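Local coordinates for protein TarM (Staphylococcus aureus subsp. aureus 21178, PDB 4X7R) that is a glycosyltransferase of group 1, in the GT-B clan, and binds uridine-5'-diphosphate in a pocket, at residues 175-179 against 190-195; 242-246 against 489-493; 435-439 against 465-470. The protein carries 1 engineered substitution. All coordinates share one frame. Residues are numbered along the deposited sequence.

Interaction 1 (175-179 against 190-195); sequences PYISR and KTYVLV
Ile177 and Val193 form the apolar centre: Ile177 CG1 (rotamer m, t) lies 4.1 Å from Val193 CG2, and Ile177 CG2 lies 3.8 Å from Thr191 CG2. These branched side chains suit extended backbone and share a buried face with the start of Arg179; Phe73 of helix 69-78 and Leu206 of helix 203-214 cover Val193. Residues 175-179 run antiparallel to 190-193 (164°, axes 4.6 Å apart). At the hydrogen-bonded pair, Ser178 N gives 3.0 Å to Tyr192 O and Tyr192 N gives 2.7 Å to Ser178 O. Their side chains occupy the other face, Ser178 OG 3.5 Å from Tyr192 CB. Tyr176 leaves the extended region (psi -22°), and pairing fades into a weak bond from Leu194 N to Tyr176 O (3.0 Å). Arg179 and Thr191 form a non-hydrogen-bonded pair, CA atoms 4.2 Å apart. At this polar edge, one water lies 2.8 Å from Arg179 NH1 and 3.0 Å from Thr191 OG1, while Arg179 NE bonds Gln166 OE1; the arginine side chain is about 7 Å from bound SUS (2-deoxy-3,6-di-O-sulfo-2-(sulfoamino)-alpha-D-glucopyranose) and IDS (2-O-sulfo-alpha-L-idopyranuronic acid). The arrangement is that of a beta hairpin within an antiparallel meander.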
ATOM      1  N   PRO A 175      -2.032  -7.321  28.895  1.00 32.74           N
ATOM      2  CA  PRO A 175      -0.834  -7.011  28.071  1.00 31.55           C
ATOM      3  C   PRO A 175      -0.194  -8.268  27.513  1.00 36.93           C
ATOM      4  O   PRO A 175      -0.110  -9.262  28.235  1.00 36.78           O
ATOM      5  CB  PRO A 175       0.123  -6.315  29.047  1.00 32.89           C
ATOM      6  CG  PRO A 175      -0.347  -6.757  30.418  1.00 39.14           C
ATOM      7  CD  PRO A 175      -1.798  -7.075  30.339  1.00 34.86           C
ATOM      8  N   TYR A 176       0.257  -8.230  26.227  1.00 33.54           N
ATOM      9  CA  TYR A 176       0.854  -9.398  25.572  1.00 32.60           C
ATOM     10  C   TYR A 176       2.230  -9.129  24.989  1.00 34.02           C
ATOM     11  O   TYR A 176       3.003 -10.068  24.781  1.00 33.12           O
ATOM     12  CB  TYR A 176      -0.121 -10.075  24.553  1.00 32.86           C
ATOM     13  CG  TYR A 176      -0.513  -9.208  23.370  1.00 33.94           C
ATOM     14  CD1 TYR A 176      -1.541  -8.275  23.473  1.00 35.72           C
ATOM     15  CD2 TYR A 176       0.184  -9.279  22.165  1.00 33.35           C
ATOM     16  CE1 TYR A 176      -1.907  -7.477  22.393  1.00 34.12           C
ATOM     17  CE2 TYR A 176      -0.163  -8.470  21.079  1.00 33.80           C
ATOM     18  CZ  TYR A 176      -1.195  -7.554  21.209  1.00 39.89           C
ATOM     19  OH  TYR A 176      -1.574  -6.760  20.156  1.00 40.00           O
ATOM     20  N   ILE A 177       2.531  -7.841  24.737  1.00 31.77           N
ATOM     21  CA  ILE A 177       3.799  -7.323  24.220  1.00 31.73           C
ATOM     22  C   ILE A 177       4.052  -5.971  24.898  1.00 35.70           C
ATOM     23  O   ILE A 177       3.125  -5.159  25.001  1.00 36.19           O
ATOM     24  CB  ILE A 177       3.815  -7.167  22.650  1.00 34.79           C
ATOM     25  CG1 ILE A 177       3.845  -8.516  21.944  1.00 36.20           C
ATOM     26  CG2 ILE A 177       5.016  -6.311  22.175  1.00 33.97           C
ATOM     27  CD1 ILE A 177       3.760  -8.443  20.454  1.00 39.35           C
ATOM     28  N   SER A 178       5.312  -5.733  25.345  1.00 30.76           N
ATOM     29  CA  SER A 178       5.804  -4.473  25.909  1.00 31.01           C
ATOM     30  C   SER A 178       7.114  -4.207  25.181  1.00 33.76           C
ATOM     31  O   SER A 178       7.817  -5.161  24.851  1.00 32.74           O
ATOM     32  CB  SER A 178       6.042  -4.561  27.418  1.00 33.81           C
ATOM     33  OG  SER A 178       7.055  -5.504  27.709  1.00 42.91           O
ATOM     34  N   ARG A 179       7.401  -2.953  24.849  1.00 31.99           N
ATOM     35  CA  ARG A 179       8.613  -2.653  24.080  1.00 32.99           C
ATOM     36  C   ARG A 179       9.117  -1.250  24.273  1.00 38.22           C
ATOM     37  O   ARG A 179       8.320  -0.314  24.473  1.00 37.73           O
ATOM     38  CB  ARG A 179       8.408  -2.930  22.573  1.00 30.99           C
ATOM     39  CG  ARG A 179       7.480  -1.949  21.874  1.00 34.92           C
ATOM     40  CD  ARG A 179       6.920  -2.575  20.618  1.00 39.80           C
ATOM     41  NE  ARG A 179       6.264  -1.562  19.796  1.00 40.79           N
ATOM     42  CZ  ARG A 179       6.076  -1.677  18.494  1.00 41.54           C
ATOM     43  NH1 ARG A 179       6.477  -2.765  17.856  1.00 38.57           N
ATOM     44  NH2 ARG A 179       5.479  -0.709  17.820  1.00 31.10           N
ATOM     45  N   LYS A 190      14.267  -3.100  22.570  1.00 41.45           N
ATOM     46  CA  LYS A 190      13.969  -4.376  23.228  1.00 40.73           C
ATOM     47  C   LYS A 190      12.463  -4.582  23.346  1.00 41.80           C
ATOM     48  O   LYS A 190      11.753  -3.707  23.844  1.00 41.34           O
ATOM     49  CB  LYS A 190      14.650  -4.439  24.608  1.00 45.30           C
ATOM     50  CG  LYS A 190      15.305  -5.769  24.898  1.00 63.20           C
ATOM     51  CD  LYS A 190      16.235  -5.664  26.100  1.00 70.10           C
ATOM     52  CE  LYS A 190      17.202  -6.821  26.156  1.00 79.06           C
ATOM     53  NZ  LYS A 190      17.995  -6.838  27.416  1.00 78.15           N
ATOM     54  N   THR A 191      11.980  -5.709  22.818  1.00 38.47           N
ATOM     55  CA  THR A 191      10.582  -6.093  22.814  1.00 38.23           C
ATOM     56  C   THR A 191      10.410  -7.369  23.640  1.00 42.56           C
ATOM     57  O   THR A 191      11.107  -8.362  23.401  1.00 41.64           O
ATOM     58  CB  THR A 191      10.103  -6.314  21.355  1.00 37.15           C
ATOM     59  OG1 THR A 191      10.198  -5.078  20.659  1.00 39.78           O
ATOM     60  CG2 THR A 191       8.650  -6.866  21.270  1.00 28.97           C
ATOM     61  N   TYR A 192       9.421  -7.362  24.537  1.00 37.43           N
ATOM     62  CA  TYR A 192       9.116  -8.518  25.383  1.00 35.50           C
ATOM     63  C   TYR A 192       7.745  -9.042  25.036  1.00 36.93           C
ATOM     64  O   TYR A 192       6.750  -8.321  25.122  1.00 36.52           O
ATOM     65  CB  TYR A 192       9.193  -8.163  26.883  1.00 36.25           C
ATOM     66  CG  TYR A 192       8.975  -9.327  27.832  1.00 37.41           C
ATOM     67  CD1 TYR A 192       9.627 -10.546  27.638  1.00 39.90           C
ATOM     68  CD2 TYR A 192       8.176  -9.187  28.965  1.00 37.78           C
ATOM     69  CE1 TYR A 192       9.430 -11.617  28.505  1.00 41.45           C
ATOM     70  CE2 TYR A 192       8.014 -10.237  29.872  1.00 38.82           C
ATOM     71  CZ  TYR A 192       8.615 -11.463  29.618  1.00 46.42           C
ATOM     72  OH  TYR A 192       8.491 -12.498  30.517  1.00 45.19           O
ATOM     73  N   VAL A 193       7.701 -10.304  24.673  1.00 32.11           N
ATOM     74  CA  VAL A 193       6.460 -10.985  24.374  1.00 33.08           C
ATOM     75  C   VAL A 193       6.115 -11.727  25.661  1.00 38.40           C
ATOM     76  O   VAL A 193       6.701 -12.769  25.974  1.00 38.38           O
ATOM     77  CB  VAL A 193       6.556 -11.891  23.111  1.00 36.13           C
ATOM     78  CG1 VAL A 193       5.224 -12.580  22.823  1.00 36.02           C
ATOM     79  CG2 VAL A 193       7.009 -11.089  21.896  1.00 34.50           C
ATOM     80  N   LEU A 194       5.216 -11.118  26.442  1.00 36.82           N
ATOM     81  CA  LEU A 194       4.754 -11.610  27.750  1.00 38.88           C
ATOM     82  C   LEU A 194       4.190 -12.995  27.664  1.00 51.26           C
ATOM     83  O   LEU A 194       4.488 -13.790  28.539  1.00 51.49           O
ATOM     84  CB  LEU A 194       3.721 -10.657  28.362  1.00 37.55           C
ATOM     85  CG  LEU A 194       4.250  -9.346  28.935  1.00 40.36           C
ATOM     86  CD1 LEU A 194       4.515  -8.294  27.848  1.00 35.75           C
ATOM     87  CD2 LEU A 194       3.263  -8.778  29.890  1.00 46.82           C
ATOM     88  N   VAL A 195       3.434 -13.306  26.575  1.00 54.60           N
ATOM     89  CA  VAL A 195       2.773 -14.605  26.355  1.00 57.17           C
ATOM     90  C   VAL A 195       3.666 -15.833  26.279  1.00 64.79           C
ATOM     91  O   VAL A 195       3.245 -16.883  26.754  1.00 68.29           O
ATOM     92  CB  VAL A 195       1.633 -14.600  25.307  1.00 61.57           C
ATOM     93  CG1 VAL A 195       0.559 -13.621  25.720  1.00 62.14           C
ATOM     94  CG2 VAL A 195       2.130 -14.288  23.893  1.00 59.77           C
TER
HETATM   95  O   HOH W   1       8.234  -4.823  18.362  1.00 35.94           O

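Interaction 2 (242-246 against 489-493); sequences AQKYG and NLFNS
This is a helix-to-strand contact between the C-terminal end of the chain and the N-terminal parallel sheet: the last turn of helix 480-492 packs beside the beginning of strand 243-247. Two strand residues do the work. Gln243 and Tyr245, extended at phi/psi -82/147 and -131/146, alternate with Lys244 and so project on the same side, toward the helix. Their CA atoms stay well back, 7.7 Å from Gln243 to Phe491 and 9.5 Å from Tyr245 to Leu490, so long side chains are needed to bridge the gap. Gln243 (m, t) reaches out to give a hydrogen bond from NE2 to Phe491 O, 3.1 Å; so near the chain terminus this carbonyl has no residue four places on to bond it, and an amide side chain supplies a donor instead. The other end of that amide is used too, for Tyr245 OH donates to Gln243 OE1 at 2.6 Å, fixing both side chains together. Tyr245 (m, chi2 -84°) presents its ring face to the edge of Phe491 (m, chi2 -23°) in an offset edge-to-face pair, centroids 5.6 Å apart and planes at 62°, with Tyr245 CE2 3.7 Å from Phe491 CD1. Leu490 adds its CB, 3.9 Å from Tyr245 CE1. At the helix end, Ser493 OG bonds back to Leu490 O at 3.1 Å, less certainly because this last residue is poorly ordered. Three adjacent strands receive this turn: Phe491 touches Ile222 of strand 221-225, Leu490 touches Ile280 of strand 278-281, and Tyr245, on the strand between, touches both isoleucines.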
ATOM      1  N   ALA A 242      12.847 -23.694   2.923  1.00 42.54           N
ATOM      2  CA  ALA A 242      11.828 -22.783   2.416  1.00 40.27           C
ATOM      3  C   ALA A 242      12.429 -21.860   1.359  1.00 45.05           C
ATOM      4  O   ALA A 242      13.592 -21.479   1.478  1.00 44.03           O
ATOM      5  CB  ALA A 242      11.228 -21.981   3.546  1.00 39.19           C
ATOM      6  N   GLN A 243      11.662 -21.582   0.290  1.00 41.25           N
ATOM      7  CA  GLN A 243      12.092 -20.726  -0.802  1.00 40.49           C
ATOM      8  C   GLN A 243      11.903 -19.253  -0.472  1.00 40.94           C
ATOM      9  O   GLN A 243      10.966 -18.869   0.258  1.00 38.08           O
ATOM     10  CB  GLN A 243      11.355 -21.091  -2.102  1.00 42.47           C
ATOM     11  CG  GLN A 243      11.490 -22.577  -2.449  1.00 41.63           C
ATOM     12  CD  GLN A 243      10.839 -22.924  -3.744  1.00 44.20           C
ATOM     13  OE1 GLN A 243      10.867 -22.150  -4.699  1.00 41.53           O
ATOM     14  NE2 GLN A 243      10.279 -24.124  -3.822  1.00 44.22           N
ATOM     15  N   LYS A 244      12.811 -18.420  -1.010  1.00 38.14           N
ATOM     16  CA  LYS A 244      12.770 -16.968  -0.791  1.00 36.16           C
ATOM     17  C   LYS A 244      12.856 -16.212  -2.098  1.00 37.89           C
ATOM     18  O   LYS A 244      13.812 -16.387  -2.866  1.00 37.10           O
ATOM     19  CB  LYS A 244      13.870 -16.495   0.186  1.00 38.73           C
ATOM     20  CG  LYS A 244      13.792 -17.119   1.586  1.00 41.51           C
ATOM     21  CD  LYS A 244      14.925 -16.634   2.492  1.00 37.60           C
ATOM     22  CE  LYS A 244      14.846 -17.184   3.913  1.00 32.04           C
ATOM     23  NZ  LYS A 244      15.874 -16.548   4.796  1.00 36.48           N
ATOM     24  N   TYR A 245      11.866 -15.339  -2.336  1.00 33.18           N
ATOM     25  CA  TYR A 245      11.801 -14.501  -3.541  1.00 32.42           C
ATOM     26  C   TYR A 245      11.531 -13.094  -3.144  1.00 36.67           C
ATOM     27  O   TYR A 245      10.800 -12.852  -2.188  1.00 36.64           O
ATOM     28  CB  TYR A 245      10.675 -14.948  -4.518  1.00 32.78           C
ATOM     29  CG  TYR A 245      10.863 -16.348  -5.050  1.00 34.22           C
ATOM     30  CD1 TYR A 245      11.681 -16.591  -6.150  1.00 36.29           C
ATOM     31  CD2 TYR A 245      10.298 -17.441  -4.403  1.00 34.86           C
ATOM     32  CE1 TYR A 245      11.915 -17.889  -6.603  1.00 37.33           C
ATOM     33  CE2 TYR A 245      10.503 -18.741  -4.866  1.00 36.13           C
ATOM     34  CZ  TYR A 245      11.324 -18.960  -5.956  1.00 41.22           C
ATOM     35  OH  TYR A 245      11.580 -20.234  -6.381  1.00 43.74           O
ATOM     36  N   GLY A 246      12.099 -12.171  -3.900  1.00 32.76           N
ATOM     37  CA  GLY A 246      11.870 -10.743  -3.709  1.00 31.42           C
ATOM     38  C   GLY A 246      11.226 -10.246  -4.983  1.00 36.34           C
ATOM     39  O   GLY A 246      11.696 -10.607  -6.065  1.00 35.38           O
ATOM     40  N   ASN A 489       7.871 -22.542 -12.786  1.00 38.26           N
ATOM     41  CA  ASN A 489       9.215 -22.853 -13.276  1.00 39.59           C
ATOM     42  C   ASN A 489      10.278 -22.614 -12.161  1.00 45.44           C
ATOM     43  O   ASN A 489      11.156 -23.453 -11.973  1.00 48.16           O
ATOM     44  CB  ASN A 489       9.522 -21.991 -14.505  1.00 37.79           C
ATOM     45  CG  ASN A 489      10.873 -22.260 -15.117  1.00 55.52           C
ATOM     46  OD1 ASN A 489      11.231 -23.401 -15.412  1.00 46.00           O
ATOM     47  ND2 ASN A 489      11.663 -21.216 -15.267  1.00 50.68           N
ATOM     48  N   LEU A 490      10.154 -21.506 -11.405  1.00 39.40           N
ATOM     49  CA  LEU A 490      11.030 -21.162 -10.266  1.00 38.22           C
ATOM     50  C   LEU A 490      10.773 -22.051  -9.056  1.00 43.49           C
ATOM     51  O   LEU A 490      11.727 -22.573  -8.473  1.00 43.80           O
ATOM     52  CB  LEU A 490      10.872 -19.682  -9.853  1.00 36.29           C
ATOM     53  CG  LEU A 490      11.271 -18.648 -10.882  1.00 39.63           C
ATOM     54  CD1 LEU A 490      11.017 -17.234 -10.360  1.00 37.51           C
ATOM     55  CD2 LEU A 490      12.750 -18.823 -11.326  1.00 41.95           C
ATOM     56  N   PHE A 491       9.494 -22.218  -8.660  1.00 39.94           N
ATOM     57  CA  PHE A 491       9.125 -23.031  -7.502  1.00 39.80           C
ATOM     58  C   PHE A 491       9.519 -24.506  -7.647  1.00 45.58           C
ATOM     59  O   PHE A 491       9.709 -25.174  -6.633  1.00 47.02           O
ATOM     60  CB  PHE A 491       7.607 -22.953  -7.211  1.00 40.15           C
ATOM     61  CG  PHE A 491       6.953 -21.599  -7.021  1.00 37.18           C
ATOM     62  CD1 PHE A 491       7.700 -20.492  -6.631  1.00 35.90           C
ATOM     63  CD2 PHE A 491       5.581 -21.439  -7.211  1.00 35.25           C
ATOM     64  CE1 PHE A 491       7.084 -19.253  -6.428  1.00 34.26           C
ATOM     65  CE2 PHE A 491       4.970 -20.197  -7.003  1.00 34.42           C
ATOM     66  CZ  PHE A 491       5.717 -19.126  -6.577  1.00 30.66           C
ATOM     67  N   ASN A 492       9.652 -25.000  -8.887  1.00 44.49           N
ATOM     68  CA  ASN A 492       9.970 -26.414  -9.206  1.00 47.23           C
ATOM     69  C   ASN A 492      11.437 -26.732  -9.564  1.00 53.81           C
ATOM     70  O   ASN A 492      11.792 -27.915  -9.619  1.00 54.61           O
ATOM     71  CB  ASN A 492       9.004 -26.959 -10.283  1.00 43.82           C
ATOM     72  CG  ASN A 492       7.577 -27.086  -9.801  1.00 61.46           C
ATOM     73  OD1 ASN A 492       7.303 -27.416  -8.648  1.00 54.16           O
ATOM     74  ND2 ASN A 492       6.628 -26.829 -10.671  1.00 56.91           N
ATOM     75  N   SER A 493      12.287 -25.698  -9.783  1.00 50.40           N
ATOM     76  CA  SER A 493      13.706 -25.883 -10.126  1.00 69.73           C
ATOM     77  C   SER A 493      14.521 -26.487  -8.979  1.00105.90           C
ATOM     78  O   SER A 493      15.526 -27.151  -9.232  1.00 77.67           O
ATOM     79  CB  SER A 493      14.332 -24.569 -10.576  1.00 70.24           C
ATOM     80  OG  SER A 493      14.405 -23.666  -9.493  1.00 74.53           O
TER

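Interaction 3 (435-439 against 465-470); sequences NKNGY and EFGSKA
Phe466 dominates this contact. With chi1 -88° (m) and chi2 23°, its ring reaches from helix 460-477 across the turn at 435-438, one face covering the peptide link of Lys436 and Asn437. Its CD1 is 3.3 Å from Lys436 O, CD2 3.5 Å from Gly438 N and CZ 3.5 Å from Asn435 C: a flat apolar ring can lie close against bare backbone. The ring edge meets the face of Tyr439 (m, chi2 -66°) in an edge-to-face pair, centroids 5.2 Å apart, planes at 68°, with Phe466 CE2 3.5 Å from Tyr439 CZ. The turn itself has unusual backbone angles. Asn435 is left-handed (65/17), which asparagine tolerates well, and Gly438 adopts 162/-165, strained for any residue with a side chain; Asn435 N bonds Gly438 O at 2.8 Å, and Tyr439 OH makes a weak bond to Asn435 OD1, 3.3 Å. Asn437 (p) comes closest to the helix backbone, its CA 4.0 Å from Phe466 CA and 3.4 Å from Phe466 O in a CA-H...O contact. Asn437 CB rests 4.0 Å from the small Ala470 CB, while its amide turns back to Glu433 N and Phe431 O. Outside, the all-trans Lys436 runs beside Lys469 (m), Lys436 CE to Lys469 CD 3.8 Å, their alkyl parts touching. Helix 460-477 thus packs at the entry to strand 438-441, an edge strand of the C-terminal parallel sheet; Leu456 of helix 446-457 touches both rings, and Met413 of helix 407-414 touches Asn437 and Ala470.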
ATOM      1  N   ASN A 435       0.371   4.837 -32.014  1.00 51.80           N
ATOM      2  CA  ASN A 435      -0.512   5.105 -33.147  1.00 52.41           C
ATOM      3  C   ASN A 435      -1.303   3.853 -33.605  1.00 56.45           C
ATOM      4  O   ASN A 435      -1.881   3.852 -34.690  1.00 58.24           O
ATOM      5  CB  ASN A 435       0.278   5.783 -34.282  1.00 52.96           C
ATOM      6  CG  ASN A 435      -0.538   6.562 -35.269  1.00 71.39           C
ATOM      7  OD1 ASN A 435      -1.551   7.191 -34.936  1.00 66.07           O
ATOM      8  ND2 ASN A 435      -0.083   6.544 -36.509  1.00 60.54           N
ATOM      9  N   LYS A 436      -1.379   2.814 -32.748  1.00 50.66           N
ATOM     10  CA  LYS A 436      -2.127   1.588 -33.046  1.00 49.51           C
ATOM     11  C   LYS A 436      -3.130   1.277 -31.924  1.00 53.57           C
ATOM     12  O   LYS A 436      -4.289   1.001 -32.210  1.00 53.51           O
ATOM     13  CB  LYS A 436      -1.183   0.405 -33.330  1.00 50.44           C
ATOM     14  CG  LYS A 436      -1.912  -0.910 -33.601  1.00 68.29           C
ATOM     15  CD  LYS A 436      -0.973  -2.033 -33.996  1.00 80.56           C
ATOM     16  CE  LYS A 436      -1.702  -3.347 -34.146  1.00 87.98           C
ATOM     17  NZ  LYS A 436      -0.762  -4.449 -34.480  1.00 96.62           N
ATOM     18  N   ASN A 437      -2.704   1.367 -30.649  1.00 49.59           N
ATOM     19  CA  ASN A 437      -3.604   1.109 -29.523  1.00 49.10           C
ATOM     20  C   ASN A 437      -3.557   2.228 -28.462  1.00 53.69           C
ATOM     21  O   ASN A 437      -4.178   2.126 -27.404  1.00 51.60           O
ATOM     22  CB  ASN A 437      -3.322  -0.279 -28.942  1.00 46.43           C
ATOM     23  CG  ASN A 437      -2.017  -0.428 -28.204  1.00 57.30           C
ATOM     24  OD1 ASN A 437      -1.450   0.535 -27.689  1.00 47.56           O
ATOM     25  ND2 ASN A 437      -1.578  -1.665 -28.026  1.00 52.04           N
ATOM     26  N   GLY A 438      -2.822   3.287 -28.790  1.00 52.53           N
ATOM     27  CA  GLY A 438      -2.603   4.460 -27.948  1.00 52.64           C
ATOM     28  C   GLY A 438      -1.401   5.254 -28.428  1.00 55.25           C
ATOM     29  O   GLY A 438      -0.910   5.042 -29.547  1.00 51.86           O
ATOM     30  N   TYR A 439      -0.909   6.169 -27.572  1.00 52.69           N
ATOM     31  CA  TYR A 439       0.245   6.998 -27.908  1.00 52.19           C
ATOM     32  C   TYR A 439       1.306   6.999 -26.826  1.00 52.17           C
ATOM     33  O   TYR A 439       0.985   7.116 -25.631  1.00 48.82           O
ATOM     34  CB  TYR A 439      -0.176   8.447 -28.223  1.00 55.57           C
ATOM     35  CG  TYR A 439      -1.006   8.618 -29.480  1.00 59.29           C
ATOM     36  CD1 TYR A 439      -0.465   8.364 -30.739  1.00 60.79           C
ATOM     37  CD2 TYR A 439      -2.304   9.120 -29.419  1.00 62.02           C
ATOM     38  CE1 TYR A 439      -1.219   8.544 -31.903  1.00 62.31           C
ATOM     39  CE2 TYR A 439      -3.055   9.336 -30.578  1.00 64.36           C
ATOM     40  CZ  TYR A 439      -2.516   9.029 -31.814  1.00 71.23           C
ATOM     41  OH  TYR A 439      -3.275   9.216 -32.946  1.00 77.44           O
ATOM     42  N   GLU A 465     -11.212   2.337 -31.982  1.00 59.58           N
ATOM     43  CA  GLU A 465     -10.277   1.471 -32.707  1.00 58.41           C
ATOM     44  C   GLU A 465      -9.057   1.187 -31.836  1.00 62.15           C
ATOM     45  O   GLU A 465      -8.625   0.032 -31.736  1.00 61.21           O
ATOM     46  CB  GLU A 465      -9.855   2.172 -33.996  1.00 60.40           C
ATOM     47  CG  GLU A 465      -8.829   1.476 -34.875  1.00 72.72           C
ATOM     48  CD  GLU A 465      -8.428   2.341 -36.059  1.00 99.85           C
ATOM     49  OE1 GLU A 465      -9.315   2.677 -36.879  1.00 98.48           O
ATOM     50  OE2 GLU A 465      -7.237   2.725 -36.142  1.00 88.97           O
ATOM     51  N   PHE A 466      -8.494   2.260 -31.228  1.00 57.97           N
ATOM     52  CA  PHE A 466      -7.315   2.200 -30.359  1.00 55.02           C
ATOM     53  C   PHE A 466      -7.622   1.345 -29.145  1.00 55.50           C
ATOM     54  O   PHE A 466      -6.866   0.414 -28.862  1.00 53.44           O
ATOM     55  CB  PHE A 466      -6.848   3.614 -29.958  1.00 56.85           C
ATOM     56  CG  PHE A 466      -5.871   4.305 -30.890  1.00 58.51           C
ATOM     57  CD1 PHE A 466      -5.785   3.946 -32.232  1.00 62.09           C
ATOM     58  CD2 PHE A 466      -5.077   5.349 -30.435  1.00 60.64           C
ATOM     59  CE1 PHE A 466      -4.890   4.592 -33.091  1.00 63.12           C
ATOM     60  CE2 PHE A 466      -4.199   6.008 -31.300  1.00 63.95           C
ATOM     61  CZ  PHE A 466      -4.120   5.633 -32.625  1.00 62.11           C
ATOM     62  N   GLY A 467      -8.768   1.609 -28.512  1.00 52.99           N
ATOM     63  CA  GLY A 467      -9.238   0.881 -27.338  1.00 52.70           C
ATOM     64  C   GLY A 467      -9.430  -0.602 -27.581  1.00 56.75           C
ATOM     65  O   GLY A 467      -8.995  -1.428 -26.773  1.00 54.33           O
ATOM     66  N   SER A 468     -10.055  -0.942 -28.723  1.00 55.62           N
ATOM     67  CA  SER A 468     -10.313  -2.325 -29.150  1.00 55.60           C
ATOM     68  C   SER A 468      -8.986  -3.096 -29.323  1.00 56.60           C
ATOM     69  O   SER A 468      -8.853  -4.197 -28.796  1.00 55.29           O
ATOM     70  CB  SER A 468     -11.142  -2.341 -30.440  1.00 61.23           C
ATOM     71  OG  SER A 468     -12.541  -2.443 -30.198  1.00 73.98           O
ATOM     72  N   LYS A 469      -7.996  -2.490 -30.017  1.00 52.49           N
ATOM     73  CA  LYS A 469      -6.665  -3.065 -30.224  1.00 50.97           C
ATOM     74  C   LYS A 469      -5.914  -3.178 -28.876  1.00 53.90           C
ATOM     75  O   LYS A 469      -5.169  -4.138 -28.673  1.00 53.12           O
ATOM     76  CB  LYS A 469      -5.858  -2.204 -31.212  1.00 54.68           C
ATOM     77  CG  LYS A 469      -6.257  -2.364 -32.678  1.00 70.38           C
ATOM     78  CD  LYS A 469      -5.424  -3.454 -33.356  1.00 89.07           C
ATOM     79  CE  LYS A 469      -6.159  -4.132 -34.489  1.00105.98           C
ATOM     80  NZ  LYS A 469      -5.549  -5.446 -34.838  1.00114.08           N
ATOM     81  N   ALA A 470      -6.138  -2.205 -27.950  1.00 50.11           N
ATOM     82  CA  ALA A 470      -5.520  -2.166 -26.616  1.00 48.68           C
ATOM     83  C   ALA A 470      -5.855  -3.391 -25.776  1.00 49.62           C
ATOM     84  O   ALA A 470      -4.933  -4.022 -25.255  1.00 46.22           O
ATOM     85  CB  ALA A 470      -5.891  -0.884 -25.881  1.00 49.76           C
TER

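How the interactions relate
Interaction 1 comes first along the chain, in the antiparallel sheet, and closes before interaction 2 opens. Interaction 2 joins strand 243-247 of the N-terminal parallel sheet to the final helix, and the long loop it closes encloses interaction 3, in the C-terminal parallel sheet. The centres of interactions 1 and 2 lie about 34 Å apart. Those of interactions 2 and 3 are about 37 Å apart. Interactions 1 and 3, centres about 57 Å apart, sit on opposite sides of the chain's centre. Each contact therefore uses a different sheet. Helices 460-477 and 480-492 follow one another, so the chain passes from the C-terminal sheet back to the N-terminal one, a crossing familiar from GT-B folds that ties the two domains together.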